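Local coordinates for ABC transporter sugar binding protein (Xanthomonas axonopodis pv. citri, PDB 3UOR), which probably binds maltose or related sugars in the periplasm and delivers them to an ABC transporter for uptake, at residues 173-177 against 236-240. Residues are numbered along the deposited sequence; the frame is centred on the assembly and turned at random.
Sequences MAAIK and QGWAP
The indole of Trp238 lies with one face against helix 166-180, where Met173 and Ala174 meet it. The side chains of Met173 and Trp238 cross at about a right angle: Met173 CB sits over the face of the five-membered ring of Trp238 as a CH-pi contact, 4.2 Å from the centroid. Farther out, the chain turns at chi3 (-64°) and brings Met173 CE to 3.5 Å from Trp238 CE3. Met173 SD stands obliquely to the six-membered ring of Trp238, 5.3 Å from its centroid, in a Met-aromatic contact. Ala174 N lies over the same face as Met173 CB; Ala174 CA is 3.6 Å from Trp238 NE1, and Ala174 CB reaches Trp238 CZ2 on the benzo ring. Gln236 CB rests over the centre of the opposite indole face, so the ring is sandwiched between helix 166-180 and the residue just ahead of Gly237. That glycine, with positive phi, ends helix 221-235 in a Schellman motif, and Trp238 directly follows the turn; the contact thus ties the end of one helix to the flank of another in this periplasmic-binding-protein fold. Met233 and Ile187 continue the buried side around Met173. Toward the partly exposed side, packing gives way to the one hydrogen bond between the two segments. Lys177 CB passes 4.0 Å from Trp238 CD1; CG anti to the backbone N and a bend at chi2 (70°) then carry the chain to the turn, with CD and CE alongside Gly237 O. There Lys177 NZ donates to Gly237 O at 2.8 Å, 15° out of the carbonyl plane; it also bonds to Arg184 O and makes a cation-pi contact with Tyr185.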
ATOM      1  N   MET A 173     -16.120 -15.792  -9.925  1.00 34.93           N
ATOM      2  CA  MET A 173     -16.654 -14.598 -10.576  1.00 39.56           C
ATOM      3  C   MET A 173     -17.648 -14.966 -11.670  1.00 38.91           C
ATOM      4  O   MET A 173     -18.680 -14.321 -11.811  1.00 38.06           O
ATOM      5  CB  MET A 173     -15.544 -13.683 -11.110  1.00 26.94           C
ATOM      6  CG  MET A 173     -14.791 -12.941  -9.979  1.00 28.96           C
ATOM      7  SD  MET A 173     -13.553 -11.794 -10.613  1.00 38.09           S
ATOM      8  CE  MET A 173     -12.393 -12.907 -11.423  1.00 25.50           C
ATOM      9  N   ALA A 174     -17.350 -16.002 -12.439  1.00 42.23           N
ATOM     10  CA  ALA A 174     -18.280 -16.398 -13.505  1.00 44.43           C
ATOM     11  C   ALA A 174     -19.573 -16.875 -12.849  1.00 50.09           C
ATOM     12  O   ALA A 174     -20.667 -16.612 -13.344  1.00 48.72           O
ATOM     13  CB  ALA A 174     -17.680 -17.488 -14.380  1.00 40.08           C
ATOM     14  N   ALA A 175     -19.447 -17.541 -11.703  1.00 47.35           N
ATOM     15  CA  ALA A 175     -20.623 -18.087 -11.030  1.00 46.84           C
ATOM     16  C   ALA A 175     -21.508 -16.944 -10.511  1.00 43.41           C
ATOM     17  O   ALA A 175     -22.738 -17.006 -10.578  1.00 41.39           O
ATOM     18  CB  ALA A 175     -20.218 -19.046  -9.899  1.00 37.44           C
ATOM     19  N   ILE A 176     -20.881 -15.883 -10.027  1.00 41.71           N
ATOM     20  CA  ILE A 176     -21.629 -14.724  -9.533  1.00 40.29           C
ATOM     21  C   ILE A 176     -22.297 -14.002 -10.694  1.00 49.17           C
ATOM     22  O   ILE A 176     -23.448 -13.572 -10.606  1.00 47.96           O
ATOM     23  CB  ILE A 176     -20.699 -13.747  -8.767  1.00 40.47           C
ATOM     24  CG1 ILE A 176     -20.184 -14.409  -7.490  1.00 38.69           C
ATOM     25  CG2 ILE A 176     -21.413 -12.453  -8.456  1.00 36.97           C
ATOM     26  CD1 ILE A 176     -19.223 -13.569  -6.680  1.00 38.12           C
ATOM     27  N   LYS A 177     -21.568 -13.890 -11.797  1.00 44.12           N
ATOM     28  CA  LYS A 177     -22.073 -13.189 -12.959  1.00 45.44           C
ATOM     29  C   LYS A 177     -23.337 -13.880 -13.491  1.00 55.97           C
ATOM     30  O   LYS A 177     -24.328 -13.215 -13.800  1.00 55.86           O
ATOM     31  CB  LYS A 177     -20.994 -13.084 -14.036  1.00 43.74           C
ATOM     32  CG  LYS A 177     -21.431 -12.315 -15.300  1.00 46.41           C
ATOM     33  CD  LYS A 177     -21.603 -10.826 -15.029  1.00 39.63           C
ATOM     34  CE  LYS A 177     -21.990 -10.108 -16.310  1.00 43.24           C
ATOM     35  NZ  LYS A 177     -21.917  -8.637 -16.156  1.00 43.35           N
ATOM     36  N   GLN A 236     -14.751 -10.253 -19.763  1.00 40.92           N
ATOM     37  CA  GLN A 236     -15.757 -11.290 -19.493  1.00 35.25           C
ATOM     38  C   GLN A 236     -17.022 -10.662 -18.908  1.00 39.76           C
ATOM     39  O   GLN A 236     -18.046 -11.317 -18.784  1.00 47.43           O
ATOM     40  CB  GLN A 236     -15.246 -12.364 -18.529  1.00 39.73           C
ATOM     41  CG  GLN A 236     -14.015 -13.098 -18.980  1.00 39.16           C
ATOM     42  CD  GLN A 236     -14.264 -13.931 -20.207  1.00 56.90           C
ATOM     43  OE1 GLN A 236     -15.407 -14.262 -20.524  1.00 56.06           O
ATOM     44  NE2 GLN A 236     -13.191 -14.276 -20.912  1.00 57.44           N
ATOM     45  N   GLY A 237     -16.947  -9.387 -18.545  1.00 43.93           N
ATOM     46  CA  GLY A 237     -18.069  -8.723 -17.914  1.00 40.08           C
ATOM     47  C   GLY A 237     -18.112  -8.992 -16.416  1.00 44.29           C
ATOM     48  O   GLY A 237     -19.154  -8.789 -15.781  1.00 43.27           O
ATOM     49  N   TRP A 238     -16.997  -9.450 -15.844  1.00 37.46           N
ATOM     50  CA  TRP A 238     -16.948  -9.714 -14.395  1.00 39.41           C
ATOM     51  C   TRP A 238     -16.774  -8.397 -13.648  1.00 43.09           C
ATOM     52  O   TRP A 238     -17.388  -8.179 -12.596  1.00 47.39           O
ATOM     53  CB  TRP A 238     -15.834 -10.698 -14.023  1.00 34.05           C
ATOM     54  CG  TRP A 238     -15.987 -12.034 -14.668  1.00 35.15           C
ATOM     55  CD1 TRP A 238     -17.143 -12.607 -15.083  1.00 36.38           C
ATOM     56  CD2 TRP A 238     -14.942 -12.967 -14.967  1.00 38.43           C
ATOM     57  NE1 TRP A 238     -16.893 -13.846 -15.621  1.00 41.50           N
ATOM     58  CE2 TRP A 238     -15.546 -14.090 -15.565  1.00 44.08           C
ATOM     59  CE3 TRP A 238     -13.557 -12.970 -14.774  1.00 36.42           C
ATOM     60  CZ2 TRP A 238     -14.808 -15.200 -15.992  1.00 42.29           C
ATOM     61  CZ3 TRP A 238     -12.823 -14.068 -15.203  1.00 36.45           C
ATOM     62  CH2 TRP A 238     -13.450 -15.166 -15.806  1.00 39.60           C
ATOM     63  N   ALA A 239     -15.954  -7.518 -14.222  1.00 39.76           N
ATOM     64  CA  ALA A 239     -15.706  -6.193 -13.686  1.00 32.66           C
ATOM     65  C   ALA A 239     -16.202  -5.128 -14.656  1.00 42.38           C
ATOM     66  O   ALA A 239     -15.851  -5.167 -15.827  1.00 43.97           O
ATOM     67  CB  ALA A 239     -14.237  -6.005 -13.478  1.00 26.76           C
ATOM     68  N   PRO A 240     -16.970  -4.146 -14.156  1.00 40.65           N
ATOM     69  CA  PRO A 240     -17.474  -3.056 -15.006  1.00 39.10           C
ATOM     70  C   PRO A 240     -16.341  -2.173 -15.502  1.00 42.93           C
ATOM     71  O   PRO A 240     -15.335  -1.976 -14.804  1.00 41.04           O
ATOM     72  CB  PRO A 240     -18.372  -2.253 -14.056  1.00 42.62           C
ATOM     73  CG  PRO A 240     -17.782  -2.518 -12.670  1.00 36.39           C
ATOM     74  CD  PRO A 240     -17.342  -3.966 -12.737  1.00 34.96           C
TER